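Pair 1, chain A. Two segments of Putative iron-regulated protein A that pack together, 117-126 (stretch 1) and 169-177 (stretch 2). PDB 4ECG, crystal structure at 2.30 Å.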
# COMPACT_ATOMS: atom_id res chain seq x y z
N GLY A 117 1.40 -4.40 -24.60
CA GLY A 117 0.51 -3.26 -24.87
C GLY A 117 1.20 -1.91 -24.67
O GLY A 117 0.96 -1.00 -25.48
N ILE A 118 2.07 -1.79 -23.64
CA ILE A 118 2.83 -0.55 -23.42
C ILE A 118 3.71 -0.25 -24.65
O ILE A 118 3.71 0.85 -25.22
CB ILE A 118 3.67 -0.61 -22.12
CG1 ILE A 118 2.76 -0.72 -20.90
CG2 ILE A 118 4.57 0.64 -21.99
CD1 ILE A 118 3.43 -1.08 -19.58
N GLU A 119 4.43 -1.27 -25.10
CA GLU A 119 5.33 -1.15 -26.25
C GLU A 119 4.55 -0.76 -27.51
O GLU A 119 5.02 0.03 -28.34
CB GLU A 119 6.08 -2.47 -26.47
CG GLU A 119 7.49 -2.31 -27.03
CD GLU A 119 8.15 -3.66 -27.34
OE1 GLU A 119 8.48 -4.40 -26.37
OE2 GLU A 119 8.32 -3.99 -28.55
N GLU A 120 3.35 -1.32 -27.62
CA GLU A 120 2.49 -1.07 -28.74
C GLU A 120 2.05 0.40 -28.74
O GLU A 120 2.06 1.06 -29.78
CB GLU A 120 1.29 -2.01 -28.70
CG GLU A 120 0.46 -2.09 -29.98
CD GLU A 120 -0.88 -2.78 -29.73
OE1 GLU A 120 -0.89 -3.95 -29.29
OE2 GLU A 120 -1.93 -2.13 -29.91
N ILE A 121 1.66 0.90 -27.58
CA ILE A 121 1.23 2.29 -27.49
C ILE A 121 2.44 3.24 -27.81
O ILE A 121 2.29 4.24 -28.50
CB ILE A 121 0.59 2.60 -26.11
CG1 ILE A 121 -0.75 1.89 -25.97
CG2 ILE A 121 0.37 4.10 -25.94
CD1 ILE A 121 -1.30 1.90 -24.56
N ILE A 122 3.62 2.89 -27.34
CA ILE A 122 4.77 3.70 -27.61
C ILE A 122 4.97 3.81 -29.14
O ILE A 122 5.36 4.86 -29.63
CB ILE A 122 6.06 3.13 -26.94
CG1 ILE A 122 5.93 3.25 -25.41
CG2 ILE A 122 7.29 3.85 -27.50
CD1 ILE A 122 7.00 2.48 -24.62
N ALA A 123 4.66 2.72 -29.87
CA ALA A 123 4.81 2.69 -31.31
C ALA A 123 3.68 3.41 -32.04
O ALA A 123 3.94 4.06 -33.03
CB ALA A 123 4.92 1.26 -31.82
N THR A 124 2.44 3.28 -31.59
CA THR A 124 1.29 3.75 -32.38
C THR A 124 0.85 5.12 -31.91
O THR A 124 0.31 5.87 -32.64
CB THR A 124 0.03 2.84 -32.24
OG1 THR A 124 -0.33 2.72 -30.85
CG2 THR A 124 0.25 1.47 -32.87
N GLY A 125 1.08 5.41 -30.64
CA GLY A 125 0.62 6.63 -30.05
C GLY A 125 -0.83 6.61 -29.70
O GLY A 125 -1.40 7.66 -29.51
N GLU A 126 -1.42 5.42 -29.57
CA GLU A 126 -2.85 5.28 -29.22
C GLU A 126 -3.08 5.42 -27.70
O GLU A 126 -3.47 4.49 -26.98
CB GLU A 126 -3.45 3.97 -29.79
CG GLU A 126 -4.92 4.12 -30.23
CD GLU A 126 -5.66 2.79 -30.45
OE1 GLU A 126 -4.98 1.76 -30.62
OE2 GLU A 126 -6.94 2.78 -30.46
N PHE A 169 14.76 7.59 -24.49
CA PHE A 169 13.29 7.72 -24.59
C PHE A 169 12.82 7.82 -26.02
O PHE A 169 13.44 8.55 -26.80
CB PHE A 169 12.84 9.00 -23.86
CG PHE A 169 12.48 8.81 -22.40
CD1 PHE A 169 11.21 8.42 -22.05
CD2 PHE A 169 13.39 9.06 -21.42
CE1 PHE A 169 10.85 8.26 -20.72
CE2 PHE A 169 13.05 8.91 -20.08
CZ PHE A 169 11.78 8.50 -19.73
N ALA A 170 11.72 7.14 -26.36
CA ALA A 170 10.92 7.50 -27.54
C ALA A 170 10.04 8.75 -27.24
O ALA A 170 9.55 8.89 -26.12
CB ALA A 170 10.05 6.32 -27.99
N LYS A 171 9.85 9.65 -28.23
CA LYS A 171 9.02 10.88 -28.10
C LYS A 171 7.63 10.48 -27.54
O LYS A 171 7.10 11.14 -26.68
CB LYS A 171 8.86 11.61 -29.48
CG LYS A 171 8.92 13.18 -29.60
CD LYS A 171 8.13 13.78 -30.86
CE LYS A 171 8.68 15.04 -31.66
NZ LYS A 171 9.43 14.99 -33.03
N ASN A 172 7.04 9.40 -28.07
CA ASN A 172 5.74 8.93 -27.61
C ASN A 172 5.79 8.45 -26.16
O ASN A 172 4.84 8.60 -25.43
CB ASN A 172 5.18 7.82 -28.48
CG ASN A 172 4.58 8.31 -29.78
OD1 ASN A 172 4.44 9.50 -29.96
ND2 ASN A 172 4.23 7.38 -30.69
N GLU A 173 6.91 7.87 -25.76
CA GLU A 173 7.06 7.31 -24.43
C GLU A 173 7.08 8.43 -23.41
O GLU A 173 6.59 8.24 -22.32
CB GLU A 173 8.34 6.53 -24.39
CG GLU A 173 8.63 5.81 -23.10
CD GLU A 173 9.94 5.06 -23.16
OE1 GLU A 173 10.65 5.17 -24.20
OE2 GLU A 173 10.25 4.33 -22.18
N LEU A 174 7.59 9.61 -23.78
CA LEU A 174 7.59 10.78 -22.91
C LEU A 174 6.17 11.28 -22.70
O LEU A 174 5.76 11.59 -21.57
CB LEU A 174 8.44 11.92 -23.48
CG LEU A 174 9.96 11.66 -23.30
CD1 LEU A 174 10.73 12.55 -24.25
CD2 LEU A 174 10.44 11.86 -21.85
N GLU A 175 5.41 11.38 -23.77
CA GLU A 175 4.03 11.77 -23.62
C GLU A 175 3.25 10.71 -22.77
O GLU A 175 2.38 11.04 -21.95
CB GLU A 175 3.41 12.01 -24.99
CG GLU A 175 2.00 12.55 -24.90
CD GLU A 175 1.88 13.95 -24.23
OE1 GLU A 175 2.90 14.74 -24.27
OE2 GLU A 175 0.76 14.24 -23.68
N TYR A 176 3.62 9.44 -22.93
CA TYR A 176 2.98 8.36 -22.20
C TYR A 176 3.22 8.61 -20.70
O TYR A 176 2.29 8.69 -19.93
CB TYR A 176 3.56 7.03 -22.73
CG TYR A 176 2.81 5.75 -22.38
CD1 TYR A 176 2.06 5.61 -21.20
CD2 TYR A 176 2.89 4.65 -23.22
CE1 TYR A 176 1.45 4.41 -20.86
CE2 TYR A 176 2.25 3.48 -22.89
CZ TYR A 176 1.52 3.37 -21.73
OH TYR A 176 0.86 2.18 -21.48
N LEU A 177 4.49 8.81 -20.33
CA LEU A 177 4.92 9.13 -18.97
C LEU A 177 4.14 10.31 -18.38
O LEU A 177 3.76 10.28 -17.20
CB LEU A 177 6.42 9.41 -18.92
CG LEU A 177 7.05 9.84 -17.56
CD1 LEU A 177 6.78 8.77 -16.47
CD2 LEU A 177 8.57 10.20 -17.66

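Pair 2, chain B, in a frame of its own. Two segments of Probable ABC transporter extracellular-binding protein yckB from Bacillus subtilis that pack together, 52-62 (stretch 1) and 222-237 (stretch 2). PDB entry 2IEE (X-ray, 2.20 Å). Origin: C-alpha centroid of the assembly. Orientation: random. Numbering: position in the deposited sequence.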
# COMPACT_ATOMS: atom_id res chain seq x y z
N GLU B 52 8.88 5.16 -7.19
CA GLU B 52 10.34 5.27 -7.23
C GLU B 52 10.99 3.91 -7.41
O GLU B 52 12.03 3.80 -8.07
CB GLU B 52 10.87 5.95 -5.96
CG GLU B 52 10.42 7.40 -5.77
CD GLU B 52 10.70 8.29 -6.98
OE1 GLU B 52 11.73 8.08 -7.66
OE2 GLU B 52 9.90 9.21 -7.24
N VAL B 53 10.40 2.86 -6.84
CA VAL B 53 10.95 1.52 -6.97
C VAL B 53 10.93 1.11 -8.44
O VAL B 53 11.89 0.57 -8.96
CB VAL B 53 10.13 0.49 -6.16
CG1 VAL B 53 10.55 -0.93 -6.54
CG2 VAL B 53 10.35 0.71 -4.66
N VAL B 54 9.81 1.37 -9.11
CA VAL B 54 9.67 1.05 -10.52
C VAL B 54 10.63 1.90 -11.36
O VAL B 54 11.34 1.39 -12.23
CB VAL B 54 8.22 1.30 -11.00
CG1 VAL B 54 8.12 1.10 -12.50
CG2 VAL B 54 7.27 0.36 -10.28
N ARG B 55 10.64 3.20 -11.09
CA ARG B 55 11.49 4.14 -11.81
C ARG B 55 12.94 3.67 -11.80
O ARG B 55 13.58 3.58 -12.85
CB ARG B 55 11.35 5.53 -11.17
CG ARG B 55 12.21 6.64 -11.77
CD ARG B 55 11.84 8.01 -11.15
NE ARG B 55 10.65 8.58 -11.78
CZ ARG B 55 9.70 9.25 -11.15
NH1 ARG B 55 9.77 9.45 -9.84
NH2 ARG B 55 8.67 9.75 -11.83
N GLU B 56 13.44 3.35 -10.62
CA GLU B 56 14.82 2.90 -10.45
C GLU B 56 15.04 1.53 -11.10
O GLU B 56 16.08 1.29 -11.72
CB GLU B 56 15.16 2.84 -8.96
CG GLU B 56 16.60 2.45 -8.64
CD GLU B 56 17.61 3.44 -9.18
OE1 GLU B 56 17.28 4.64 -9.29
OE2 GLU B 56 18.75 3.03 -9.49
N ALA B 57 14.08 0.63 -10.96
CA ALA B 57 14.21 -0.69 -11.55
C ALA B 57 14.33 -0.54 -13.06
O ALA B 57 15.18 -1.17 -13.70
CB ALA B 57 12.99 -1.55 -11.20
N ALA B 58 13.49 0.31 -13.63
CA ALA B 58 13.52 0.55 -15.07
C ALA B 58 14.88 1.14 -15.45
O ALA B 58 15.46 0.79 -16.48
CB ALA B 58 12.40 1.49 -15.47
N LYS B 59 15.38 2.04 -14.61
CA LYS B 59 16.66 2.68 -14.87
C LYS B 59 17.76 1.61 -14.90
O LYS B 59 18.64 1.65 -15.76
CB LYS B 59 16.98 3.72 -13.80
CG LYS B 59 18.22 4.55 -14.10
CD LYS B 59 18.58 5.49 -12.97
CE LYS B 59 19.81 6.33 -13.34
NZ LYS B 59 20.20 7.27 -12.25
N ARG B 60 17.69 0.66 -13.98
CA ARG B 60 18.67 -0.42 -13.92
C ARG B 60 18.68 -1.16 -15.25
O ARG B 60 19.69 -1.74 -15.65
CB ARG B 60 18.34 -1.42 -12.80
CG ARG B 60 18.41 -0.86 -11.38
CD ARG B 60 19.81 -0.39 -11.01
NE ARG B 60 19.84 0.31 -9.73
CZ ARG B 60 19.97 -0.28 -8.54
NH1 ARG B 60 20.10 -1.60 -8.47
NH2 ARG B 60 19.98 0.44 -7.43
N LEU B 61 17.53 -1.14 -15.94
CA LEU B 61 17.37 -1.81 -17.22
C LEU B 61 17.53 -0.87 -18.41
O LEU B 61 17.05 -1.16 -19.51
CB LEU B 61 16.00 -2.49 -17.27
CG LEU B 61 15.77 -3.55 -16.19
CD1 LEU B 61 14.30 -3.94 -16.13
CD2 LEU B 61 16.63 -4.77 -16.49
N GLY B 62 18.20 0.26 -18.20
CA GLY B 62 18.41 1.23 -19.26
C GLY B 62 17.13 1.77 -19.85
O GLY B 62 17.09 2.15 -21.02
N LYS B 222 10.88 -11.45 -15.99
CA LYS B 222 12.20 -11.90 -15.55
C LYS B 222 13.19 -10.74 -15.43
O LYS B 222 13.98 -10.68 -14.50
CB LYS B 222 12.74 -12.96 -16.51
CG LYS B 222 13.98 -13.69 -15.99
CD LYS B 222 14.49 -14.73 -16.97
CE LYS B 222 15.64 -15.53 -16.37
NZ LYS B 222 16.74 -14.64 -15.89
N LYS B 223 13.13 -9.82 -16.39
CA LYS B 223 14.03 -8.66 -16.37
C LYS B 223 13.74 -7.75 -15.18
O LYS B 223 14.67 -7.29 -14.51
CB LYS B 223 13.89 -7.89 -17.69
CG LYS B 223 14.61 -8.56 -18.86
CD LYS B 223 16.11 -8.46 -18.67
CE LYS B 223 16.87 -9.11 -19.80
NZ LYS B 223 18.34 -8.88 -19.65
N MSE B 224 12.47 -7.49 -14.92
CA MSE B 224 12.08 -6.65 -13.79
C MSE B 224 12.56 -7.27 -12.49
O MSE B 224 13.13 -6.58 -11.64
CB MSE B 224 10.55 -6.49 -13.74
CG MSE B 224 10.00 -5.32 -14.52
SE MSE B 224 10.60 -3.61 -13.79
CE MSE B 224 11.21 -2.82 -15.43
N ASN B 225 12.35 -8.57 -12.33
CA ASN B 225 12.77 -9.27 -11.12
C ASN B 225 14.29 -9.21 -10.96
O ASN B 225 14.81 -9.13 -9.84
CB ASN B 225 12.31 -10.73 -11.14
CG ASN B 225 10.81 -10.87 -10.90
OD1 ASN B 225 10.10 -9.88 -10.70
ND2 ASN B 225 10.33 -12.11 -10.92
N GLU B 226 14.99 -9.25 -12.09
CA GLU B 226 16.45 -9.19 -12.07
C GLU B 226 16.91 -7.86 -11.47
O GLU B 226 17.80 -7.82 -10.62
CB GLU B 226 17.00 -9.36 -13.50
CG GLU B 226 17.20 -10.82 -13.91
CD GLU B 226 17.58 -11.00 -15.38
OE1 GLU B 226 18.48 -10.28 -15.87
OE2 GLU B 226 16.98 -11.88 -16.04
N ALA B 227 16.28 -6.77 -11.90
CA ALA B 227 16.62 -5.44 -11.39
C ALA B 227 16.18 -5.28 -9.93
O ALA B 227 16.88 -4.69 -9.12
CB ALA B 227 15.99 -4.37 -12.26
N LEU B 228 15.00 -5.81 -9.60
CA LEU B 228 14.48 -5.73 -8.24
C LEU B 228 15.37 -6.50 -7.26
O LEU B 228 15.59 -6.06 -6.13
CB LEU B 228 13.05 -6.27 -8.17
CG LEU B 228 11.94 -5.34 -8.70
CD1 LEU B 228 10.60 -6.07 -8.75
CD2 LEU B 228 11.85 -4.12 -7.80
N LYS B 229 15.88 -7.65 -7.71
CA LYS B 229 16.76 -8.47 -6.88
C LYS B 229 18.06 -7.72 -6.62
O LYS B 229 18.59 -7.75 -5.51
CB LYS B 229 17.05 -9.80 -7.59
CG LYS B 229 18.03 -10.70 -6.85
CD LYS B 229 18.16 -12.06 -7.52
CE LYS B 229 19.09 -12.99 -6.73
NZ LYS B 229 19.15 -14.36 -7.32
N GLU B 230 18.56 -7.06 -7.65
CA GLU B 230 19.79 -6.28 -7.56
C GLU B 230 19.59 -5.15 -6.55
O GLU B 230 20.50 -4.82 -5.78
CB GLU B 230 20.13 -5.71 -8.94
CG GLU B 230 21.40 -4.89 -9.01
CD GLU B 230 21.63 -4.34 -10.41
OE1 GLU B 230 21.85 -5.15 -11.35
OE2 GLU B 230 21.59 -3.10 -10.58
N MSE B 231 18.40 -4.56 -6.56
CA MSE B 231 18.06 -3.46 -5.66
C MSE B 231 17.87 -4.00 -4.25
O MSE B 231 18.23 -3.35 -3.26
CB MSE B 231 16.78 -2.77 -6.14
CG MSE B 231 16.98 -1.88 -7.36
SE MSE B 231 15.30 -1.30 -8.13
CE MSE B 231 14.83 0.03 -6.81
N SER B 232 17.31 -5.20 -4.16
CA SER B 232 17.08 -5.85 -2.88
C SER B 232 18.40 -6.15 -2.18
O SER B 232 18.51 -6.00 -0.96
CB SER B 232 16.30 -7.15 -3.09
OG SER B 232 16.11 -7.81 -1.86
N LYS B 233 19.39 -6.57 -2.97
CA LYS B 233 20.70 -6.92 -2.43
C LYS B 233 21.59 -5.73 -2.09
O LYS B 233 22.37 -5.80 -1.15
CB LYS B 233 21.42 -7.87 -3.39
CG LYS B 233 20.63 -9.13 -3.70
CD LYS B 233 21.23 -9.95 -4.84
CE LYS B 233 22.46 -10.74 -4.40
NZ LYS B 233 22.92 -11.68 -5.46
N ASP B 234 21.49 -4.63 -2.84
CA ASP B 234 22.34 -3.48 -2.53
C ASP B 234 21.71 -2.46 -1.59
O ASP B 234 22.29 -1.41 -1.33
CB ASP B 234 22.82 -2.78 -3.80
CG ASP B 234 21.70 -2.11 -4.57
OD1 ASP B 234 20.64 -1.82 -3.98
OD2 ASP B 234 21.91 -1.86 -5.77
N GLY B 235 20.52 -2.77 -1.08
CA GLY B 235 19.88 -1.86 -0.14
C GLY B 235 19.04 -0.73 -0.72
O GLY B 235 18.51 0.09 0.02
N SER B 236 18.89 -0.70 -2.05
CA SER B 236 18.10 0.34 -2.70
C SER B 236 16.64 0.29 -2.27
O SER B 236 16.02 1.33 -2.03
CB SER B 236 18.18 0.19 -4.22
OG SER B 236 19.52 0.31 -4.66
N LEU B 237 16.08 -0.91 -2.18
CA LEU B 237 14.69 -1.04 -1.76
C LEU B 237 14.50 -0.50 -0.35
O LEU B 237 13.62 0.33 -0.10
CB LEU B 237 14.25 -2.51 -1.82
CG LEU B 237 13.97 -3.11 -3.20
CD1 LEU B 237 13.51 -4.55 -3.04
CD2 LEU B 237 12.90 -2.30 -3.91

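The sharpest difference lies at one matched position near the C-terminal end of the first helix, where pair 1 has Gly125(A) and pair 2 has Arg60(B). In pair 1 this residue has no side chain and has left helical geometry with positive phi, a backbone state that favours glycine. An ideal CB there would lie 3.4 Å from Asn172(A) ND2, so even a CB would come close to the amide. In pair 2 the same position is the busiest in the contact. Arg60(B) points its CA-to-CB bond toward the second helix and settles among Ala227(B), Glu230(B), Met231(B) and Ser236(B).

The backbone problem is common to both. Two helices cross steeply, at 116° with axes 8.3 Å apart in pair 1 and at 106° and 8.7 Å in pair 2, and fourteen central residues superpose to 0.8 Å. The closest backbone point is also shared: the CA atoms of Ile122(A) and Asn172(A) lie 5.3 Å apart, as do those of the matching Ala57(B) and Ala227(B).

At that crossing the two pairs spend their side chains differently. Pair 1 puts a large residue on the first helix and a polar one on the second. Asn172(A) ND2 donates a hydrogen bond to Ile122(A) O at 3.0 Å, linking a side chain of one helix to the backbone of the other, while Ile122(A) CG2 reaches Ala170(A) CB at 3.7 Å. Pair 2 places alanine on both sides, and the contact is simply close packing, with Ala57(B) O 3.6 Å from Ala227(B) CB.

One turn further along the second helix, Tyr176(A) matches Met231(B), a selenomethionine, with CA atoms only 0.1 Å apart after superposition. In both, the CA-to-CB bond points toward the first helix. The tyrosine ring gathers three isoleucines obliquely; Ile121(A) CG2 comes to 3.6 Å from Tyr176(A) CE2, and Ile118(A) CG2 to 3.8 Å from the same Tyr176(A) CE2. Met231(B) instead inserts a flexible chain among Val53(B), Glu56(B), Ala57(B) and Arg60(B), its CE lying 3.5 Å from Glu56(B) CG. Glu56(B) occupies the place of Ile121(A): its methylene packs against the methionine, while Glu56(B) OE2 accepts a hydrogen bond from Arg60(B) NE at 2.9 Å within a salt bridge.

The guanidinium then completes a polar network across the helices. Arg60(B) NH1 forms a salt bridge with Glu230(B) OE2 at 3.0 Å and a longer one, whose hydrogen bond is weak, with Asp234(B) OD2 at 3.3 Å. Arg60(B) NH2 donates to Ser236(B) OG at 2.8 Å, and Met231(B) CG lies over one guanidinium face.

The design lesson is that one crossing accepts two economies: bulky isoleucines around a ring, with an amide-to-carbonyl link and glycine at the helix end, or small residues at the closest approach, a methionine knob and, at the glycine's place, an arginine whose guanidinium salt-bridges Glu230(B).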